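Local atomic coordinates of hypothetical protein PH1918 (Pyrococcus horikoshii, PDB entry 2D16), a protein that is of unknown function but belongs to the adenosine-specific kinase family and may transfer adenosine monophosphate to proteins. Residues Ile47-Ala52 with Ala79-Val84. Numbering follows the deposited sequence.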
loop_
_atom_site.group_PDB
_atom_site.type_symbol
_atom_site.label_atom_id
_atom_site.label_comp_id
_atom_site.label_asym_id
_atom_site.label_seq_id
_atom_site.Cartn_x
_atom_site.Cartn_y
_atom_site.Cartn_z
ATOM N N ILE A 47 19.987 -34.289 -27.438
ATOM C CA ILE A 47 20.539 -35.310 -26.557
ATOM C C ILE A 47 20.373 -36.665 -27.234
ATOM O O ILE A 47 19.324 -36.960 -27.817
ATOM C CB ILE A 47 19.851 -35.328 -25.157
ATOM C CG1 ILE A 47 20.482 -36.424 -24.287
ATOM C CG2 ILE A 47 18.349 -35.560 -25.289
ATOM C CD1 ILE A 47 19.937 -36.481 -22.865
ATOM N N ALA A 48 21.429 -37.467 -27.191
ATOM C CA ALA A 48 21.413 -38.795 -27.782
ATOM C C ALA A 48 21.984 -39.765 -26.757
ATOM O O ALA A 48 22.870 -39.409 -25.981
ATOM C CB ALA A 48 22.245 -38.816 -29.055
ATOM N N MET A 49 21.470 -40.987 -26.750
ATOM C CA MET A 49 21.927 -41.985 -25.797
ATOM C C MET A 49 21.915 -43.351 -26.459
ATOM O O MET A 49 20.964 -43.703 -27.163
ATOM C CB MET A 49 21.018 -41.972 -24.570
ATOM C CG MET A 49 21.526 -42.797 -23.406
ATOM S SD MET A 49 20.601 -42.393 -21.915
ATOM C CE MET A 49 21.408 -43.493 -20.712
ATOM N N ASN A 50 22.975 -44.117 -26.228
ATOM C CA ASN A 50 23.110 -45.434 -26.836
ATOM C C ASN A 50 22.467 -46.574 -26.068
ATOM O O ASN A 50 22.652 -46.716 -24.859
ATOM C CB ASN A 50 24.590 -45.753 -27.067
ATOM C CG ASN A 50 25.272 -44.723 -27.938
ATOM O OD1 ASN A 50 24.666 -44.186 -28.863
ATOM N ND2 ASN A 50 26.542 -44.445 -27.652
ATOM N N GLU A 51 21.705 -47.388 -26.791
ATOM C CA GLU A 51 21.037 -48.548 -26.216
ATOM C C GLU A 51 21.762 -49.779 -26.763
ATOM O O GLU A 51 21.777 -50.018 -27.971
ATOM C CB GLU A 51 19.562 -48.562 -26.624
ATOM C CG GLU A 51 18.760 -49.661 -25.957
ATOM C CD GLU A 51 17.329 -49.714 -26.445
ATOM O OE1 GLU A 51 17.019 -49.054 -27.459
ATOM O OE2 GLU A 51 16.517 -50.428 -25.820
ATOM N N ALA A 52 22.363 -50.552 -25.864
ATOM C CA ALA A 52 23.140 -51.734 -26.233
ATOM C C ALA A 52 22.414 -52.873 -26.944
ATOM O O ALA A 52 22.797 -53.257 -28.050
ATOM C CB ALA A 52 23.849 -52.282 -24.997
ATOM N N ALA A 79 29.708 -46.531 -27.396
ATOM C CA ALA A 79 29.607 -47.153 -26.076
ATOM C C ALA A 79 28.189 -47.190 -25.506
ATOM O O ALA A 79 27.494 -46.173 -25.458
ATOM C CB ALA A 79 30.541 -46.446 -25.099
ATOM N N GLY A 80 27.773 -48.371 -25.062
ATOM C CA GLY A 80 26.446 -48.529 -24.500
ATOM C C GLY A 80 26.194 -47.663 -23.278
ATOM O O GLY A 80 27.080 -47.474 -22.442
ATOM N N HIS A 81 24.976 -47.141 -23.189
ATOM C CA HIS A 81 24.486 -46.302 -22.080
ATOM C C HIS A 81 25.196 -44.930 -21.967
ATOM O O HIS A 81 25.011 -44.183 -21.015
ATOM C CB HIS A 81 24.662 -47.085 -20.780
ATOM C CG HIS A 81 23.449 -47.946 -20.540
ATOM N ND1 HIS A 81 23.452 -49.024 -19.715
ATOM C CD2 HIS A 81 22.160 -47.790 -21.061
ATOM C CE1 HIS A 81 22.193 -49.501 -19.738
ATOM N NE2 HIS A 81 21.398 -48.783 -20.535
ATOM N N VAL A 82 26.008 -44.568 -22.953
ATOM C CA VAL A 82 26.650 -43.262 -22.939
ATOM C C VAL A 82 25.654 -42.272 -23.536
ATOM O O VAL A 82 24.919 -42.607 -24.469
ATOM C CB VAL A 82 27.941 -43.252 -23.798
ATOM C CG1 VAL A 82 28.394 -41.817 -24.057
ATOM C CG2 VAL A 82 29.045 -44.027 -23.090
ATOM N N PHE A 83 25.598 -41.065 -22.985
ATOM C CA PHE A 83 24.705 -40.062 -23.535
ATOM C C PHE A 83 25.495 -38.809 -23.872
ATOM O O PHE A 83 26.499 -38.492 -23.223
ATOM C CB PHE A 83 23.529 -39.757 -22.581
ATOM C CG PHE A 83 23.925 -39.172 -21.245
ATOM C CD1 PHE A 83 24.109 -37.799 -21.092
ATOM C CD2 PHE A 83 24.053 -39.993 -20.128
ATOM C CE1 PHE A 83 24.410 -37.247 -19.842
ATOM C CE2 PHE A 83 24.355 -39.454 -18.872
ATOM C CZ PHE A 83 24.532 -38.076 -18.727
ATOM N N VAL A 84 25.057 -38.130 -24.925
ATOM C CA VAL A 84 25.708 -36.915 -25.389
ATOM C C VAL A 84 24.706 -35.775 -25.476
ATOM O O VAL A 84 23.631 -35.921 -26.060
ATOM C CB VAL A 84 26.328 -37.104 -26.798
ATOM C CG1 VAL A 84 26.935 -35.785 -27.277
ATOM C CG2 VAL A 84 27.381 -38.203 -26.771
#
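Asn50 ND2 is gripped by two backbone carbonyls, Ala79 O at 3.0 Å and Ala74 O of helix 64-77, while OD1 accepts from the hydroxyl of Thr57. The Ala79 oxygen lies within 3° of the amide plane of Asn50, yet ND2 stands 42° out of that carbonyl's plane. With CG anti to the carbonyl carbon, chi1 -58°, the amide reaches across to the type II turn Ala79-Val82, whose own Val82 N to Ala79 O bond is weak. An alanine in place of Asn50 would probably leave Ala79 O and Ala74 O without their side-chain donor and the Thr57 hydroxyl without its acceptor, loosening the tie between turn, helix and strand. The Asn50 backbone grips the same turn: its N donates to Val82 O at 3.0 Å, nearly straight, and its O receives His81 N at 2.9 Å, again from above the carbonyl plane, besides the hydroxyl of Ser25. Ala48 and Val84 form a hydrogen-bonded antiparallel pair, with Val84 N to Ala48 O at 2.7 Å and Ala48 N to Val84 O at 2.9 Å. Between these bonds and that of Asn50 N, Met49 and Phe83 form a non-hydrogen-bonded pair, CA to CA 4.1 Å, whose side chains share one face. Met49, extended, lays CG 3.7 Å from Phe83 CB, and its CE lies 3.7 Å from His81 O and obliquely beside the rings of His81 and Phe83. Strands 44-51 and 82-88 are neighbours in a five-stranded antiparallel sheet, flanked by strands 56-61 and 16-22. Helix 64-77 packs on the Ala48 and Val84 face, and helix 25-39 on the Met49 face.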